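Slr0280 protein (Synechocystis sp., PDB 5H3K) is of unknown function, but contains a phosphodiester glycosidase (NAGPA-family) domain and so may act on glycosidic phosphodiesters. Local coordinates at residues 384-390 against 482-488; 365-369 against 517-521. All blocks are in the same frame, centred on the assembly; numbering follows the deposited sequence.

How the interactions relate
Interaction 1 pairs strands 379-392 and 481-488 of a mixed sheet; interaction 2 joins two irregular loops, one leading into strand 369-373 of that same sheet, the other into helix 522-526. Their centres lie about 18 Å apart and they meet where Leu384 N approaches Arg368 O at 3.0 Å, a probable backbone hydrogen bond. Along the chain, interaction 1 is nested inside the loop that interaction 2 closes. Both are partly buried. Regular backbone bonding carries the strand pair, with buried Glu388 and Ile390 on the face shared with Leu386, whereas the loop contact rests on side chains bonding to backbone and on a cation-pi stack, with two waters bridging backbone carbonyls.

Interaction 1. Residues 384-390 against 482-488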
ATOM      1  N   LEU A 384      18.516  11.007   5.532  1.00  4.52           N
ATOM      2  CA  LEU A 384      18.111  12.375   5.265  1.00  5.50           C
ATOM      3  C   LEU A 384      17.921  13.208   6.534  1.00  5.43           C
ATOM      4  O   LEU A 384      17.310  12.773   7.510  1.00  5.74           O
ATOM      5  CB  LEU A 384      16.820  12.366   4.437  1.00  3.86           C
ATOM      6  CG  LEU A 384      16.095  13.697   4.227  1.00  6.69           C
ATOM      7  CD1 LEU A 384      16.925  14.606   3.327  1.00  7.04           C
ATOM      8  CD2 LEU A 384      14.713  13.425   3.637  1.00  5.35           C
ATOM      9  N   SER A 385      18.451  14.421   6.518  1.00  5.93           N
ATOM     10  CA  SER A 385      18.081  15.394   7.541  1.00  7.75           C
ATOM     11  C   SER A 385      17.784  16.727   6.865  1.00  9.08           C
ATOM     12  O   SER A 385      18.244  16.996   5.756  1.00  7.37           O
ATOM     13  CB  SER A 385      19.165  15.530   8.611  1.00 10.53           C
ATOM     14  OG  SER A 385      20.364  15.995   8.030  1.00 19.00           O
ATOM     15  N   LEU A 386      16.984  17.549   7.527  1.00  9.33           N
ATOM     16  CA  LEU A 386      16.606  18.835   6.963  1.00  7.60           C
ATOM     17  C   LEU A 386      16.779  19.847   8.066  1.00 10.96           C
ATOM     18  O   LEU A 386      16.344  19.610   9.186  1.00 10.82           O
ATOM     19  CB  LEU A 386      15.143  18.808   6.527  1.00  7.05           C
ATOM     20  CG  LEU A 386      14.526  20.149   6.126  1.00  8.94           C
ATOM     21  CD1 LEU A 386      15.095  20.603   4.791  1.00  9.84           C
ATOM     22  CD2 LEU A 386      12.994  20.064   6.076  1.00 10.19           C
ATOM     23  N   SER A 387      17.447  20.956   7.782  1.00 11.70           N
ATOM     24  CA  SER A 387      17.450  22.052   8.739  1.00 16.35           C
ATOM     25  C   SER A 387      16.915  23.293   8.049  1.00 11.09           C
ATOM     26  O   SER A 387      17.212  23.540   6.877  1.00 13.71           O
ATOM     27  CB  SER A 387      18.844  22.295   9.328  1.00 21.04           C
ATOM     28  OG  SER A 387      19.747  22.750   8.342  1.00 23.81           O
ATOM     29  N   GLU A 388      16.093  24.051   8.766  1.00 13.90           N
ATOM     30  CA  GLU A 388      15.588  25.310   8.243  1.00  9.41           C
ATOM     31  C   GLU A 388      16.215  26.435   9.031  1.00 13.27           C
ATOM     32  O   GLU A 388      16.137  26.448  10.257  1.00 13.73           O
ATOM     33  CB  GLU A 388      14.067  25.381   8.383  1.00 12.16           C
ATOM     34  CG  GLU A 388      13.333  24.265   7.641  1.00 12.70           C
ATOM     35  CD  GLU A 388      11.838  24.487   7.570  1.00 11.27           C
ATOM     36  OE1 GLU A 388      11.168  24.461   8.632  1.00 15.99           O
ATOM     37  OE2 GLU A 388      11.335  24.697   6.445  1.00 13.84           O
ATOM     38  N   ILE A 389      16.846  27.366   8.327  1.00 13.10           N
ATOM     39  CA  ILE A 389      17.366  28.572   8.966  1.00 15.94           C
ATOM     40  C   ILE A 389      16.309  29.656   8.878  1.00 10.49           C
ATOM     41  O   ILE A 389      15.835  29.989   7.786  1.00 12.25           O
ATOM     42  CB  ILE A 389      18.647  29.076   8.292  1.00 18.64           C
ATOM     43  CG1 ILE A 389      19.723  27.991   8.352  1.00 19.98           C
ATOM     44  CG2 ILE A 389      19.134  30.345   8.982  1.00 17.35           C
ATOM     45  CD1 ILE A 389      19.873  27.405   9.730  1.00 19.82           C
ATOM     46  N   ILE A 390      15.920  30.180  10.033  1.00 11.09           N
ATOM     47  CA  ILE A 390      14.989  31.292  10.083  1.00 12.88           C
ATOM     48  C   ILE A 390      15.804  32.548  10.371  1.00 13.91           C
ATOM     49  O   ILE A 390      16.484  32.615  11.394  1.00 13.63           O
ATOM     50  CB  ILE A 390      13.963  31.105  11.204  1.00 11.97           C
ATOM     51  CG1 ILE A 390      13.225  29.772  11.042  1.00 12.09           C
ATOM     52  CG2 ILE A 390      12.975  32.280  11.240  1.00 14.65           C
ATOM     53  CD1 ILE A 390      12.180  29.522  12.131  1.00 12.30           C
ATOM     54  N   ASN A 482      12.607  35.303   7.110  1.00 12.04           N
ATOM     55  CA  ASN A 482      12.842  34.463   5.949  1.00 13.61           C
ATOM     56  C   ASN A 482      13.189  33.056   6.414  1.00 12.77           C
ATOM     57  O   ASN A 482      13.954  32.886   7.358  1.00 13.13           O
ATOM     58  CB  ASN A 482      13.980  35.021   5.091  1.00 16.85           C
ATOM     59  CG  ASN A 482      14.473  34.023   4.063  1.00 25.06           C
ATOM     60  OD1 ASN A 482      15.519  33.396   4.243  1.00 25.49           O
ATOM     61  ND2 ASN A 482      13.709  33.857   2.981  1.00 28.42           N
ATOM     62  N   VAL A 483      12.616  32.047   5.762  1.00 14.48           N
ATOM     63  CA  VAL A 483      12.941  30.658   6.086  1.00 11.88           C
ATOM     64  C   VAL A 483      13.645  30.028   4.890  1.00 13.94           C
ATOM     65  O   VAL A 483      13.167  30.120   3.756  1.00 14.89           O
ATOM     66  CB  VAL A 483      11.681  29.846   6.426  1.00 11.66           C
ATOM     67  CG1 VAL A 483      12.052  28.411   6.802  1.00 11.24           C
ATOM     68  CG2 VAL A 483      10.923  30.500   7.570  1.00 12.51           C
ATOM     69  N   ASN A 484      14.782  29.396   5.142  1.00 12.97           N
ATOM     70  CA  ASN A 484      15.549  28.761   4.081  1.00 19.90           C
ATOM     71  C   ASN A 484      15.889  27.327   4.500  1.00 15.60           C
ATOM     72  O   ASN A 484      16.580  27.110   5.498  1.00 14.17           O
ATOM     73  CB  ASN A 484      16.819  29.583   3.800  1.00 23.98           C
ATOM     74  CG  ASN A 484      17.574  29.113   2.560  1.00 33.15           C
ATOM     75  OD1 ASN A 484      18.448  28.246   2.641  1.00 32.06           O
ATOM     76  ND2 ASN A 484      17.254  29.703   1.408  1.00 30.16           N
ATOM     77  N   GLY A 485      15.409  26.354   3.736  1.00 17.56           N
ATOM     78  CA  GLY A 485      15.641  24.957   4.065  1.00 15.40           C
ATOM     79  C   GLY A 485      16.670  24.289   3.173  1.00 13.20           C
ATOM     80  O   GLY A 485      16.755  24.581   1.977  1.00 13.03           O
ATOM     81  N   ARG A 486      17.446  23.378   3.754  1.00 10.77           N
ATOM     82  CA  ARG A 486      18.467  22.651   3.010  1.00 10.49           C
ATOM     83  C   ARG A 486      18.570  21.211   3.493  1.00  9.60           C
ATOM     84  O   ARG A 486      18.693  20.962   4.700  1.00 10.04           O
ATOM     85  CB  ARG A 486      19.821  23.343   3.163  1.00 11.77           C
ATOM     86  CG  ARG A 486      20.940  22.659   2.421  1.00 15.01           C
ATOM     87  CD  ARG A 486      22.133  23.595   2.265  1.00 21.78           C
ATOM     88  NE  ARG A 486      23.284  22.903   1.692  1.00 21.87           N
ATOM     89  CZ  ARG A 486      24.544  23.325   1.796  1.00 31.06           C
ATOM     90  NH1 ARG A 486      24.824  24.447   2.447  1.00 28.71           N
ATOM     91  NH2 ARG A 486      25.527  22.623   1.246  1.00 24.28           N
ATOM     92  N   SER A 487      18.535  20.263   2.557  1.00  8.31           N
ATOM     93  CA  SER A 487      18.617  18.844   2.913  1.00  8.14           C
ATOM     94  C   SER A 487      20.060  18.352   2.887  1.00  9.38           C
ATOM     95  O   SER A 487      20.894  18.889   2.166  1.00  8.48           O
ATOM     96  CB  SER A 487      17.776  17.988   1.967  1.00  6.94           C
ATOM     97  OG  SER A 487      16.465  18.501   1.885  1.00  9.60           O
ATOM     98  N   THR A 488      20.335  17.331   3.693  1.00  8.13           N
ATOM     99  CA  THR A 488      21.621  16.637   3.704  1.00  8.91           C
ATOM    100  C   THR A 488      21.286  15.153   3.641  1.00 10.62           C
ATOM    101  O   THR A 488      20.392  14.697   4.350  1.00  8.40           O
ATOM    102  CB  THR A 488      22.423  16.952   4.986  1.00 12.64           C
ATOM    103  OG1 THR A 488      22.685  18.361   5.052  1.00 13.55           O
ATOM    104  CG2 THR A 488      23.754  16.203   5.003  1.00 15.55           C
TER
HETATM  105  O   HOH W   1      16.791  32.217   6.327  1.00 19.01           O
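Segments 384-390 and 482-488, on strands 379-392 and 481-488, run antiparallel; their short axes approach to 4.5 Å with 159° between directions. Before the first bridge, Leu384 CD1 lies 3.7 Å from Ser487 CB, while Leu384 CA makes a CA-H...O contact with Thr488 O (3.4 Å). Ser385 forms a hydrogen-bonded pair with Thr488: Ser385 N to Thr488 O is 2.9 Å and Thr488 N to Ser385 O 3.0 Å. Leu386, in the next, non-hydrogen-bonded pair, brings CD1 to 3.8 Å from Ser487 OG. Ser387 bonds with Arg486, well from Arg486 N to Ser387 O (3.1 Å), weakly from Ser387 N to Arg486 O (3.3 Å). Glu388 CA is 4.2 Å from Gly485 CA; the Glu388 carboxylate forms a salt bridge with Arg414. Ile389 pairs with Asn484 through two 2.9 Å bonds, Ile389 N to Asn484 O and Asn484 N to Ile389 O; water 1 lies 2.8 Å from Ile389 O and 2.7 Å from Asn482 OD1. Ile390 CG1 meets Val483 CG2 at 4.2 Å. Strand 379-392 also bonds to strand 397-403 (Glu388 with Ala400), so it lies between two partners. Main-chain bonds thus set the register, while the Leu386-Glu388-Ile390 face combines apolar contact with a paired charge.

Interaction 2. Residues 365-369 against 517-521; sequences ILNRG and GEGFS
Two irregular loops meet with Arg368 CA 5.2 Å from Glu518 CA. Leu366 and Asn367 take left-handed backbone angles (phi/psi 59/25° and 52/42°) in a beta turn over Ile365-Arg368, close to type I'/III', closed by Arg368 N to Ile365 O at 3.2 Å. Arg368 is then extended (-83/157°), its side chain m, t, t with chi4 near 180°. Its guanidinium lies flat on Phe520 (chi1 m, chi2 96°), planes at 7° and Arg368 CZ 3.7 Å from the Phe520 ring centroid: a stacked cation-pi pair. Near the guanidinium plane, Arg368 NE donates to Glu518 O (2.9 Å, 174°) and Arg368 NH2 weakly to Gly519 O (3.2 Å). This stack and its carbonyl bonds join the approach to strand 369-373 to the turn before helix 522-526, where N-cap Ser521 OG caps Phe524 N. Leu366 (m, t) points CB toward 517-521; a CB on Gly519 (77/21°) would crowd Leu366 CD2. Glu518 (m, t, chi3 33°) accepts from Gly369 N at Glu518 OE1, 2.8 Å, while OE2 salt-bridges Arg383. Water 2 bridges Leu366 O (2.8 Å) and Gly517 O (2.9 Å); water 3 joins Asn367 O (3.0 Å) to Gly517 O (2.9 Å, weak).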
ATOM      1  N   ILE A 365      13.096  12.824  10.293  1.00  4.20           N
ATOM      2  CA  ILE A 365      13.563  12.704  11.675  1.00  5.81           C
ATOM      3  C   ILE A 365      14.681  11.671  11.818  1.00  9.01           C
ATOM      4  O   ILE A 365      14.777  10.734  11.008  1.00  6.06           O
ATOM      5  CB  ILE A 365      12.414  12.356  12.666  1.00  7.15           C
ATOM      6  CG1 ILE A 365      11.877  10.940  12.422  1.00  6.34           C
ATOM      7  CG2 ILE A 365      11.284  13.395  12.609  1.00  8.58           C
ATOM      8  CD1 ILE A 365      10.960  10.443  13.537  1.00  7.92           C
ATOM      9  N   LEU A 366      15.530  11.873  12.834  1.00  7.73           N
ATOM     10  CA  LEU A 366      16.521  10.891  13.293  1.00  7.72           C
ATOM     11  C   LEU A 366      17.540  10.447  12.230  1.00  7.10           C
ATOM     12  O   LEU A 366      18.090   9.359  12.316  1.00  8.53           O
ATOM     13  CB  LEU A 366      15.812   9.682  13.914  1.00  7.19           C
ATOM     14  CG  LEU A 366      15.090  10.025  15.217  1.00 12.46           C
ATOM     15  CD1 LEU A 366      14.114   8.911  15.617  1.00 11.62           C
ATOM     16  CD2 LEU A 366      16.120  10.272  16.315  1.00 15.24           C
ATOM     17  N   ASN A 367      17.771  11.290  11.228  1.00  6.25           N
ATOM     18  CA  ASN A 367      18.704  10.992  10.144  1.00  6.35           C
ATOM     19  C   ASN A 367      18.398   9.626   9.522  1.00  6.12           C
ATOM     20  O   ASN A 367      19.301   8.855   9.196  1.00  7.63           O
ATOM     21  CB  ASN A 367      20.149  11.066  10.641  1.00  9.76           C
ATOM     22  CG  ASN A 367      21.134  11.441   9.539  1.00 20.76           C
ATOM     23  OD1 ASN A 367      20.810  12.222   8.633  1.00 19.59           O
ATOM     24  ND2 ASN A 367      22.349  10.892   9.613  1.00 18.98           N
ATOM     25  N   ARG A 368      17.110   9.348   9.339  1.00  5.14           N
ATOM     26  CA  ARG A 368      16.670   8.048   8.851  1.00  4.35           C
ATOM     27  C   ARG A 368      16.733   7.881   7.345  1.00  4.74           C
ATOM     28  O   ARG A 368      16.714   8.860   6.596  1.00  4.65           O
ATOM     29  CB  ARG A 368      15.274   7.753   9.374  1.00  5.53           C
ATOM     30  CG  ARG A 368      15.344   7.276  10.806  1.00  5.81           C
ATOM     31  CD  ARG A 368      13.992   7.059  11.442  1.00  7.39           C
ATOM     32  NE  ARG A 368      14.223   6.383  12.713  1.00  6.30           N
ATOM     33  CZ  ARG A 368      13.284   5.993  13.568  1.00  9.47           C
ATOM     34  NH1 ARG A 368      11.995   6.231  13.333  1.00  9.54           N
ATOM     35  NH2 ARG A 368      13.655   5.366  14.680  1.00 11.09           N
ATOM     36  N   GLY A 369      16.815   6.620   6.921  1.00  5.45           N
ATOM     37  CA  GLY A 369      16.831   6.256   5.515  1.00  5.56           C
ATOM     38  C   GLY A 369      15.666   6.862   4.753  1.00  4.73           C
ATOM     39  O   GLY A 369      14.544   6.938   5.273  1.00  4.77           O
ATOM     40  N   GLY A 517      22.188   3.342  14.484  1.00 10.26           N
ATOM     41  CA  GLY A 517      22.592   4.641  13.971  1.00 11.55           C
ATOM     42  C   GLY A 517      21.403   5.489  13.562  1.00 13.09           C
ATOM     43  O   GLY A 517      21.433   6.721  13.663  1.00 11.53           O
ATOM     44  N   GLU A 518      20.351   4.828  13.099  1.00  8.40           N
ATOM     45  CA  GLU A 518      19.127   5.522  12.699  1.00  8.28           C
ATOM     46  C   GLU A 518      18.104   5.630  13.834  1.00  8.17           C
ATOM     47  O   GLU A 518      16.940   5.967  13.605  1.00  9.77           O
ATOM     48  CB  GLU A 518      18.507   4.835  11.476  1.00  9.14           C
ATOM     49  CG  GLU A 518      19.367   4.931  10.216  1.00  7.62           C
ATOM     50  CD  GLU A 518      18.633   4.480   8.968  1.00  6.69           C
ATOM     51  OE1 GLU A 518      17.395   4.688   8.894  1.00  6.09           O
ATOM     52  OE2 GLU A 518      19.288   3.935   8.049  1.00  7.27           O
ATOM     53  N   GLY A 519      18.528   5.313  15.056  1.00  9.50           N
ATOM     54  CA  GLY A 519      17.687   5.513  16.229  1.00  9.61           C
ATOM     55  C   GLY A 519      16.566   4.513  16.466  1.00 11.58           C
ATOM     56  O   GLY A 519      15.603   4.810  17.177  1.00 14.95           O
ATOM     57  N   PHE A 520      16.672   3.327  15.882  1.00  8.09           N
ATOM     58  CA  PHE A 520      15.664   2.297  16.108  1.00  9.21           C
ATOM     59  C   PHE A 520      15.987   1.513  17.373  1.00 12.70           C
ATOM     60  O   PHE A 520      17.159   1.226  17.639  1.00 11.12           O
ATOM     61  CB  PHE A 520      15.607   1.371  14.900  1.00  9.45           C
ATOM     62  CG  PHE A 520      14.950   2.000  13.693  1.00  7.94           C
ATOM     63  CD1 PHE A 520      15.708   2.595  12.691  1.00  8.06           C
ATOM     64  CD2 PHE A 520      13.569   1.998  13.571  1.00  9.02           C
ATOM     65  CE1 PHE A 520      15.090   3.185  11.573  1.00  6.41           C
ATOM     66  CE2 PHE A 520      12.951   2.572  12.464  1.00 10.31           C
ATOM     67  CZ  PHE A 520      13.711   3.162  11.469  1.00  6.58           C
ATOM     68  N   SER A 521      14.955   1.169  18.145  1.00 12.51           N
ATOM     69  CA  SER A 521      15.126   0.545  19.468  1.00 15.66           C
ATOM     70  C   SER A 521      15.654  -0.885  19.390  1.00 16.52           C
ATOM     71  O   SER A 521      15.613  -1.509  18.329  1.00 11.43           O
ATOM     72  CB  SER A 521      13.804   0.540  20.232  1.00 16.34           C
ATOM     73  OG  SER A 521      12.884  -0.394  19.672  1.00 14.95           O
TER
HETATM   74  O   HOH W   2      19.461   8.577  14.623  1.00 12.27           O
HETATM   75  O   HOH W   3      21.368   7.557  10.924  1.00 19.78           O